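PDB 7CIW: agmatine N-acetyltransferase from Drosophila melanogaster, which transfers the acetyl group of acetyl-CoA to the primary amine of agmatine, leaving N-acetylagmatine and CoA, and probably also acylates arylalkylamines such as serotonin and dopamine. Local coordinates for residues V11-V16 with T61-L66; E20-F25 with V72-A77; Q181-L186 with V209-L214. The protein carries 1 engineered substitution. One frame throughout, in Å; residues are numbered along the deposited sequence.

Interaction 1. Residues V11-V16 with T61-L66; sequences VRQVDV and TCFVAL
Cys-62 meets Val-14 through backbone and side chain. Its carbonyl oxygen accepts from Val-14 N at 2.9 Å (171° at the hydrogen), and its CB lies 4.1 Å from Val-14 CG2. One water accepts from Cys-62 N and donates to Val-14 O, bridging the segments where the first strand has given way to a loop. Phe-63 follows in a non-hydrogen-bonded pair with Gln-13. Its chi1 of -59° sets CG beside the backbone N, anti to the carbonyl carbon. At the ring, CE1 is 4.0 Å from Gln-13 CB. The amide of that glutamine reaches past the pair to Gly-60 O. The axes of segments 11-13 and 62-66 come within 4.6 Å and run antiparallel, their directions 145° apart; the two strands are neighbours in the central sheet of the GNAT fold. Val-64 forms the hydrogen-bonded pair with Arg-12: Val-64 N to Arg-12 O and Arg-12 N to Val-64 O are both 2.8 Å. Beyond the strand end, Val-14 CG2 touches Val-64 CG1 at 3.6 Å, the two side chains crossing at about a right angle, and Leu-22 of helix 19-30 packs on both. Ala-65 faces Val-11 on the Phe-63 side of the sheet, where helix 142-156 packs on Val-11 and Phe-63. Leu-66 CD1 reaches back to Arg-12 CG, 3.6 Å away, where the bent arginine chain offers its aliphatic part.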
loop_
_atom_site.group_PDB
_atom_site.type_symbol
_atom_site.label_atom_id
_atom_site.label_comp_id
_atom_site.label_asym_id
_atom_site.label_seq_id
_atom_site.Cartn_x
_atom_site.Cartn_y
_atom_site.Cartn_z
ATOM N N VAL A 11 3.848 -8.695 -16.317
ATOM C CA VAL A 11 4.026 -7.583 -15.390
ATOM C C VAL A 11 4.718 -6.439 -16.125
ATOM O O VAL A 11 5.718 -6.646 -16.825
ATOM C CB VAL A 11 4.820 -8.021 -14.147
ATOM C CG1 VAL A 11 5.233 -6.817 -13.317
ATOM C CG2 VAL A 11 3.983 -8.967 -13.315
ATOM N N ARG A 12 4.166 -5.235 -15.996
ATOM C CA ARG A 12 4.711 -4.050 -16.643
ATOM C C ARG A 12 4.807 -2.918 -15.635
ATOM O O ARG A 12 4.067 -2.864 -14.654
ATOM C CB ARG A 12 3.846 -3.577 -17.824
ATOM C CG ARG A 12 3.536 -4.640 -18.852
ATOM C CD ARG A 12 4.693 -4.808 -19.819
ATOM N NE ARG A 12 5.008 -3.585 -20.560
ATOM C CZ ARG A 12 4.332 -3.154 -21.625
ATOM N NH1 ARG A 12 3.300 -3.849 -22.084
ATOM N NH2 ARG A 12 4.691 -2.028 -22.231
ATOM N N GLN A 13 5.710 -1.989 -15.916
ATOM C CA GLN A 13 5.787 -0.761 -15.143
ATOM C C GLN A 13 4.707 0.203 -15.611
ATOM O O GLN A 13 4.468 0.352 -16.814
ATOM C CB GLN A 13 7.169 -0.133 -15.306
ATOM C CG GLN A 13 7.434 1.097 -14.470
ATOM C CD GLN A 13 8.800 1.673 -14.781
ATOM O OE1 GLN A 13 9.001 2.277 -15.830
ATOM N NE2 GLN A 13 9.753 1.457 -13.888
ATOM N N VAL A 14 4.042 0.851 -14.654
ATOM C CA VAL A 14 3.069 1.882 -14.993
ATOM C C VAL A 14 3.808 3.108 -15.507
ATOM O O VAL A 14 4.698 3.644 -14.833
ATOM C CB VAL A 14 2.201 2.235 -13.778
ATOM C CG1 VAL A 14 1.172 3.303 -14.148
ATOM C CG2 VAL A 14 1.516 0.992 -13.240
ATOM N N ASP A 15 3.436 3.569 -16.693
ATOM C CA ASP A 15 4.122 4.694 -17.304
ATOM C C ASP A 15 3.392 5.996 -17.011
ATOM O O ASP A 15 2.162 6.029 -16.905
ATOM C CB ASP A 15 4.254 4.500 -18.813
ATOM C CG ASP A 15 5.062 5.599 -19.463
ATOM O OD1 ASP A 15 4.534 6.264 -20.382
ATOM O OD2 ASP A 15 6.221 5.811 -19.035
ATOM N N VAL A 16 4.165 7.070 -16.870
ATOM C CA VAL A 16 3.598 8.394 -16.666
ATOM C C VAL A 16 2.849 8.772 -17.939
ATOM O O VAL A 16 3.460 9.083 -18.966
ATOM C CB VAL A 16 4.691 9.417 -16.297
ATOM C CG1 VAL A 16 5.098 9.240 -14.839
ATOM C CG2 VAL A 16 5.911 9.244 -17.198
ATOM N N THR A 61 8.121 2.872 -9.658
ATOM C CA THR A 61 7.988 1.864 -8.615
ATOM C C THR A 61 6.562 1.334 -8.541
ATOM O O THR A 61 6.172 0.743 -7.527
ATOM C CB THR A 61 8.414 2.453 -7.272
ATOM O OG1 THR A 61 7.827 3.750 -7.129
ATOM C CG2 THR A 61 9.925 2.584 -7.222
ATOM N N CYS A 62 5.781 1.540 -9.592
ATOM C CA CYS A 62 4.399 1.095 -9.668
ATOM C C CYS A 62 4.289 0.099 -10.813
ATOM O O CYS A 62 4.798 0.364 -11.908
ATOM C CB CYS A 62 3.476 2.283 -9.902
ATOM S SG CYS A 62 3.432 3.407 -8.503
ATOM N N PHE A 63 3.673 -1.060 -10.554
ATOM C CA PHE A 63 3.633 -2.141 -11.531
ATOM C C PHE A 63 2.229 -2.711 -11.648
ATOM O O PHE A 63 1.458 -2.699 -10.690
ATOM C CB PHE A 63 4.622 -3.262 -11.165
ATOM C CG PHE A 63 6.040 -2.791 -11.072
ATOM C CD1 PHE A 63 6.858 -2.796 -12.185
ATOM C CD2 PHE A 63 6.546 -2.325 -9.874
ATOM C CE1 PHE A 63 8.170 -2.348 -12.104
ATOM C CE2 PHE A 63 7.852 -1.880 -9.783
ATOM C CZ PHE A 63 8.661 -1.885 -10.904
ATOM N N VAL A 64 1.904 -3.211 -12.843
ATOM C CA VAL A 64 0.629 -3.873 -13.079
ATOM C C VAL A 64 0.855 -5.221 -13.741
ATOM O O VAL A 64 1.832 -5.431 -14.466
ATOM C CB VAL A 64 -0.321 -3.013 -13.938
ATOM C CG1 VAL A 64 -0.767 -1.785 -13.155
ATOM C CG2 VAL A 64 0.335 -2.615 -15.263
ATOM N N ALA A 65 -0.073 -6.138 -13.493
ATOM C CA ALA A 65 -0.168 -7.381 -14.247
ATOM C C ALA A 65 -1.259 -7.232 -15.301
ATOM O O ALA A 65 -2.372 -6.791 -14.990
ATOM C CB ALA A 65 -0.475 -8.562 -13.321
ATOM N N LEU A 66 -0.920 -7.574 -16.543
ATOM C CA LEU A 66 -1.772 -7.393 -17.708
ATOM C C LEU A 66 -2.185 -8.745 -18.261
ATOM O O LEU A 66 -1.370 -9.667 -18.334
ATOM C CB LEU A 66 -1.043 -6.632 -18.821
ATOM C CG LEU A 66 -0.667 -5.175 -18.654
ATOM C CD1 LEU A 66 0.073 -4.690 -19.908
ATOM C CD2 LEU A 66 -1.921 -4.366 -18.414
HETATM O O HOH W 1 5.682 3.566 -11.929
#

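Interaction 2. Residues E20-F25 with V72-A77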
loop_
_atom_site.group_PDB
_atom_site.type_symbol
_atom_site.label_atom_id
_atom_site.label_comp_id
_atom_site.label_asym_id
_atom_site.label_seq_id
_atom_site.Cartn_x
_atom_site.Cartn_y
_atom_site.Cartn_z
ATOM N N GLU A 20 -4.640 6.494 -15.942
ATOM C CA GLU A 20 -6.090 6.357 -15.846
ATOM C C GLU A 20 -6.499 4.897 -15.736
ATOM O O GLU A 20 -7.362 4.549 -14.919
ATOM C CB GLU A 20 -6.790 7.007 -17.033
ATOM C CG GLU A 20 -8.296 6.974 -16.870
ATOM C CD GLU A 20 -9.024 7.597 -18.038
ATOM O OE1 GLU A 20 -9.360 8.798 -17.956
ATOM O OE2 GLU A 20 -9.258 6.882 -19.034
ATOM N N GLN A 21 -5.895 4.030 -16.551
ATOM C CA GLN A 21 -6.213 2.612 -16.468
ATOM C C GLN A 21 -5.874 2.063 -15.090
ATOM O O GLN A 21 -6.624 1.257 -14.534
ATOM C CB GLN A 21 -5.456 1.840 -17.548
ATOM C CG GLN A 21 -6.030 2.001 -18.956
ATOM C CD GLN A 21 -7.547 2.006 -18.979
ATOM O OE1 GLN A 21 -8.195 1.118 -18.421
ATOM N NE2 GLN A 21 -8.128 3.023 -19.622
ATOM N N LEU A 22 -4.741 2.490 -14.525
ATOM C CA LEU A 22 -4.366 2.040 -13.186
ATOM C C LEU A 22 -5.409 2.454 -12.162
ATOM O O LEU A 22 -5.820 1.656 -11.316
ATOM C CB LEU A 22 -2.996 2.606 -12.803
ATOM C CG LEU A 22 -2.595 2.482 -11.326
ATOM C CD1 LEU A 22 -2.475 1.009 -10.924
ATOM C CD2 LEU A 22 -1.277 3.218 -11.053
ATOM N N MET A 23 -5.834 3.714 -12.211
ATOM C CA MET A 23 -6.820 4.175 -11.238
ATOM C C MET A 23 -8.159 3.474 -11.441
ATOM O O MET A 23 -8.846 3.148 -10.471
ATOM C CB MET A 23 -6.971 5.693 -11.332
ATOM C CG MET A 23 -7.878 6.290 -10.258
ATOM S SD MET A 23 -7.524 5.739 -8.572
ATOM C CE MET A 23 -5.836 6.309 -8.384
ATOM N N THR A 24 -8.539 3.212 -12.695
ATOM C CA THR A 24 -9.775 2.478 -12.936
ATOM C C THR A 24 -9.735 1.095 -12.296
ATOM O O THR A 24 -10.716 0.665 -11.669
ATOM C CB THR A 24 -10.026 2.399 -14.441
ATOM O OG1 THR A 24 -10.227 3.731 -14.925
ATOM C CG2 THR A 24 -11.256 1.556 -14.750
ATOM N N PHE A 25 -8.603 0.388 -12.420
ATOM C CA PHE A 25 -8.470 -0.900 -11.738
ATOM C C PHE A 25 -8.554 -0.727 -10.225
ATOM O O PHE A 25 -9.252 -1.484 -9.540
ATOM C CB PHE A 25 -7.153 -1.586 -12.113
ATOM C CG PHE A 25 -6.830 -2.758 -11.228
ATOM C CD1 PHE A 25 -7.427 -3.989 -11.447
ATOM C CD2 PHE A 25 -5.971 -2.614 -10.143
ATOM C CE1 PHE A 25 -7.160 -5.069 -10.609
ATOM C CE2 PHE A 25 -5.702 -3.693 -9.309
ATOM C CZ PHE A 25 -6.302 -4.914 -9.547
ATOM N N VAL A 72 -5.112 -6.693 -14.218
ATOM C CA VAL A 72 -5.728 -7.637 -13.294
ATOM C C VAL A 72 -5.087 -7.600 -11.916
ATOM O O VAL A 72 -5.592 -8.259 -10.993
ATOM C CB VAL A 72 -5.709 -9.077 -13.862
ATOM C CG1 VAL A 72 -6.612 -9.154 -15.084
ATOM C CG2 VAL A 72 -4.295 -9.506 -14.236
ATOM N N ALA A 73 -4.008 -6.845 -11.738
ATOM C CA ALA A 73 -3.389 -6.683 -10.431
ATOM C C ALA A 73 -2.486 -5.459 -10.496
ATOM O O ALA A 73 -2.017 -5.081 -11.570
ATOM C CB ALA A 73 -2.595 -7.930 -10.018
ATOM N N ALA A 74 -2.241 -4.844 -9.345
ATOM C CA ALA A 74 -1.415 -3.646 -9.334
ATOM C C ALA A 74 -0.743 -3.479 -7.983
ATOM O O ALA A 74 -1.294 -3.864 -6.949
ATOM C CB ALA A 74 -2.239 -2.386 -9.641
ATOM N N VAL A 75 0.441 -2.867 -8.001
ATOM C CA VAL A 75 1.140 -2.477 -6.781
ATOM C C VAL A 75 1.653 -1.052 -6.949
ATOM O O VAL A 75 2.118 -0.664 -8.025
ATOM C CB VAL A 75 2.274 -3.477 -6.443
ATOM C CG1 VAL A 75 3.364 -3.493 -7.540
ATOM C CG2 VAL A 75 2.859 -3.214 -5.036
ATOM N N VAL A 76 1.499 -0.251 -5.904
ATOM C CA VAL A 76 1.951 1.133 -5.895
ATOM C C VAL A 76 2.941 1.259 -4.752
ATOM O O VAL A 76 2.613 0.917 -3.611
ATOM C CB VAL A 76 0.780 2.114 -5.723
ATOM C CG1 VAL A 76 1.295 3.535 -5.518
ATOM C CG2 VAL A 76 -0.154 2.047 -6.919
ATOM N N ALA A 77 4.149 1.720 -5.053
ATOM C CA ALA A 77 5.181 1.855 -4.033
ATOM C C ALA A 77 5.916 3.168 -4.251
ATOM O O ALA A 77 5.922 3.724 -5.352
ATOM C CB ALA A 77 6.158 0.675 -4.061
#
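Phe-25 reaches from the helix to the backbone of strand 72-77, and its CB already points toward that strand. CG lies anti to the backbone N (chi1 168°). Of the two ortho carbons, CD2 comes within 3.8 Å of Ala-74 CB. Further out the ring spans three consecutive residues: CE2 lies 3.6 Å from Ala-74 N, CZ is 3.5 Å from Ala-73 CA, and CE1 is 3.5 Å from Val-72 C. The ring is oblique to all three backbone atoms. One turn back, Leu-22 supplies the second apolar contact, while its CD2 makes a looser approach to Val-76 CG2. Ala-74 CB is therefore touched by both helix residues, by Leu-22 CD1 at 3.6 Å and by Phe-25 CE2 at 3.7 Å. The axes of 20-25 and 72-77 approach to 9.2 Å, their directions 106° apart, as for a helix lying across one face of the GNAT sheet; Leu-54 of helix 47-54 also touches Leu-22. No hydrogen bond crosses between the segments, so the contact rests on apolar carbon surface and on the fit of an aromatic ring against a strand backbone.

Interaction 3. Residues Q181-L186 with V209-L214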
loop_
_atom_site.group_PDB
_atom_site.type_symbol
_atom_site.label_atom_id
_atom_site.label_comp_id
_atom_site.label_asym_id
_atom_site.label_seq_id
_atom_site.Cartn_x
_atom_site.Cartn_y
_atom_site.Cartn_z
ATOM N N GLN A 181 9.062 -9.758 7.931
ATOM C CA GLN A 181 8.948 -9.837 9.385
ATOM C C GLN A 181 8.004 -8.765 9.913
ATOM O O GLN A 181 8.056 -7.609 9.491
ATOM C CB GLN A 181 10.316 -9.681 10.060
ATOM C CG GLN A 181 11.283 -10.823 9.784
ATOM C CD GLN A 181 12.383 -10.415 8.831
ATOM O OE1 GLN A 181 13.160 -9.504 9.121
ATOM N NE2 GLN A 181 12.456 -11.084 7.684
ATOM N N LEU A 182 7.163 -9.160 10.864
ATOM C CA LEU A 182 6.230 -8.235 11.496
ATOM C C LEU A 182 6.963 -7.285 12.437
ATOM O O LEU A 182 7.780 -7.726 13.249
ATOM C CB LEU A 182 5.191 -9.029 12.284
ATOM C CG LEU A 182 4.182 -8.247 13.113
ATOM C CD1 LEU A 182 3.240 -7.490 12.190
ATOM C CD2 LEU A 182 3.418 -9.223 14.011
ATOM N N ILE A 183 6.636 -5.988 12.381
ATOM C CA ILE A 183 7.302 -5.040 13.272
ATOM C C ILE A 183 6.330 -4.195 14.087
ATOM O O ILE A 183 6.755 -3.513 15.028
ATOM C CB ILE A 183 8.273 -4.112 12.515
ATOM C CG1 ILE A 183 7.535 -3.240 11.501
ATOM C CG2 ILE A 183 9.401 -4.907 11.843
ATOM C CD1 ILE A 183 8.334 -2.014 11.102
ATOM N N ASN A 184 5.035 -4.231 13.755
ATOM C CA ASN A 184 4.070 -3.391 14.463
ATOM C C ASN A 184 2.652 -3.874 14.213
ATOM O O ASN A 184 2.310 -4.245 13.093
ATOM C CB ASN A 184 4.169 -1.920 14.034
ATOM C CG ASN A 184 3.481 -0.973 15.019
ATOM O OD1 ASN A 184 3.974 -0.755 16.119
ATOM N ND2 ASN A 184 2.349 -0.403 14.614
ATOM N N THR A 185 1.819 -3.801 15.255
ATOM C CA THR A 185 0.403 -4.120 15.171
ATOM C C THR A 185 -0.384 -3.007 15.845
ATOM O O THR A 185 -0.087 -2.629 16.984
ATOM C CB THR A 185 0.082 -5.466 15.837
ATOM O OG1 THR A 185 0.898 -6.501 15.261
ATOM C CG2 THR A 185 -1.385 -5.818 15.678
ATOM N N LEU A 186 -1.368 -2.475 15.138
ATOM C CA LEU A 186 -2.284 -1.496 15.709
ATOM C C LEU A 186 -3.699 -1.984 15.455
ATOM O O LEU A 186 -4.120 -2.080 14.300
ATOM C CB LEU A 186 -2.063 -0.111 15.102
ATOM C CG LEU A 186 -3.041 1.002 15.480
ATOM C CD1 LEU A 186 -3.156 1.122 16.989
ATOM C CD2 LEU A 186 -2.567 2.314 14.844
ATOM N N VAL A 209 -3.950 -3.278 11.665
ATOM C CA VAL A 209 -2.961 -3.017 10.627
ATOM C C VAL A 209 -1.631 -3.567 11.126
ATOM O O VAL A 209 -1.162 -3.220 12.219
ATOM C CB VAL A 209 -2.878 -1.520 10.259
ATOM C CG1 VAL A 209 -2.782 -0.630 11.492
ATOM C CG2 VAL A 209 -1.717 -1.247 9.266
ATOM N N GLN A 210 -1.045 -4.462 10.344
ATOM C CA GLN A 210 0.199 -5.136 10.694
ATOM C C GLN A 210 1.273 -4.689 9.715
ATOM O O GLN A 210 1.160 -4.952 8.514
ATOM C CB GLN A 210 0.028 -6.648 10.634
ATOM C CG GLN A 210 -1.012 -7.180 11.593
ATOM C CD GLN A 210 -1.189 -8.655 11.428
ATOM O OE1 GLN A 210 -0.468 -9.434 12.038
ATOM N NE2 GLN A 210 -2.126 -9.054 10.578
ATOM N N THR A 211 2.309 -4.031 10.225
ATOM C CA THR A 211 3.377 -3.531 9.370
ATOM C C THR A 211 4.504 -4.549 9.294
ATOM O O THR A 211 4.995 -5.015 10.325
ATOM C CB THR A 211 3.896 -2.197 9.891
ATOM O OG1 THR A 211 2.817 -1.258 9.883
ATOM C CG2 THR A 211 5.014 -1.662 8.991
ATOM N N PHE A 212 4.906 -4.881 8.067
ATOM C CA PHE A 212 5.965 -5.845 7.802
ATOM C C PHE A 212 7.091 -5.171 7.028
ATOM O O PHE A 212 6.862 -4.223 6.265
ATOM C CB PHE A 212 5.450 -7.024 6.980
ATOM C CG PHE A 212 4.520 -7.948 7.717
ATOM C CD1 PHE A 212 3.168 -7.647 7.861
ATOM C CD2 PHE A 212 4.992 -9.150 8.214
ATOM C CE1 PHE A 212 2.317 -8.525 8.511
ATOM C CE2 PHE A 212 4.151 -10.026 8.867
ATOM C CZ PHE A 212 2.812 -9.714 9.021
ATOM N N VAL A 213 8.310 -5.680 7.216
ATOM C CA VAL A 213 9.462 -5.235 6.445
ATOM C C VAL A 213 10.198 -6.434 5.866
ATOM O O VAL A 213 10.129 -7.555 6.375
ATOM C CB VAL A 213 10.443 -4.375 7.271
ATOM C CG1 VAL A 213 9.731 -3.181 7.867
ATOM C CG2 VAL A 213 11.088 -5.215 8.364
ATOM N N LEU A 214 10.920 -6.165 4.780
ATOM C CA LEU A 214 11.819 -7.129 4.164
ATOM C C LEU A 214 13.180 -6.478 4.011
ATOM O O LEU A 214 13.285 -5.386 3.448
ATOM C CB LEU A 214 11.297 -7.577 2.797
ATOM C CG LEU A 214 12.199 -8.584 2.074
ATOM C CD1 LEU A 214 12.078 -9.969 2.723
ATOM C CD2 LEU A 214 11.862 -8.629 0.584
HETATM O O HOH W 2 1.036 -1.203 12.114
HETATM O O HOH W 3 -0.359 -9.062 14.788
#
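Val-209 O is gripped by two donors, Leu-186 N at 3.0 Å and a water at 3.0 Å. The same water accepts from Asn-184 ND2 and donates to Thr-211 OG1 too, a hydroxyl that is hydrogen-bonded to Asp-165 as well. Thr-211 O accepts from Ile-183 N at 2.8 Å, whereas Thr-211 N donates to Asn-184 O (2.9 Å), so Ile-183 and Asn-184 both face Thr-211 and the register shifts by one: a classic beta bulge. Regular antiparallel pairing flanks it, Gln-181 with Val-213 and Leu-186 with Val-209, each joined by two backbone bonds. On the opposite face Leu-182, its CG anti to the backbone N (chi1 175°), has CD1 over one face of the Phe-212 ring, 4.1 Å from the centroid and 19° off the normal, offset toward the rim. Leu-182 CB meets CE2 of that ring at 3.7 Å. An alanine in place of Phe-212 would probably leave Leu-182 CD1 without its CH-pi partner and open a gap beside Ala-172 and Val-175. A second water spans Thr-185 OG1 and Gln-210 OE1. Strand 181-187 is the outermost of the sheet at this end, with strand 208-215 lying between it and strand 161-166; helix 169-177 packs on the Phe-212 face and helix 99-114 touches Ile-183, Asn-184 and Thr-211 on the other.

Interactions 1 and 2 adjoin, their centres 8 Å apart: strands 62-67 and 70-80 are neighbours in the sheet, Ala-65 O lies 2.8 Å from Val-72 N in a probable hydrogen bond, and Cys-62 SG packs on Val-76 CG1 at 3.7 Å. Interaction 3 belongs to the same sheet beyond the chain's centre, about 25 Å from interaction 1 and 24 Å from interaction 2, centre to centre. The ligands lie nearer to interactions 2 and 3. The side chain of Phe-25 is about 6 Å from coenzyme A, and that of Val-209 about 7 Å from both coenzyme A and acetylagmatine, whereas the side chain of Ala-65 in interaction 1 is about 10 Å from the cofactor.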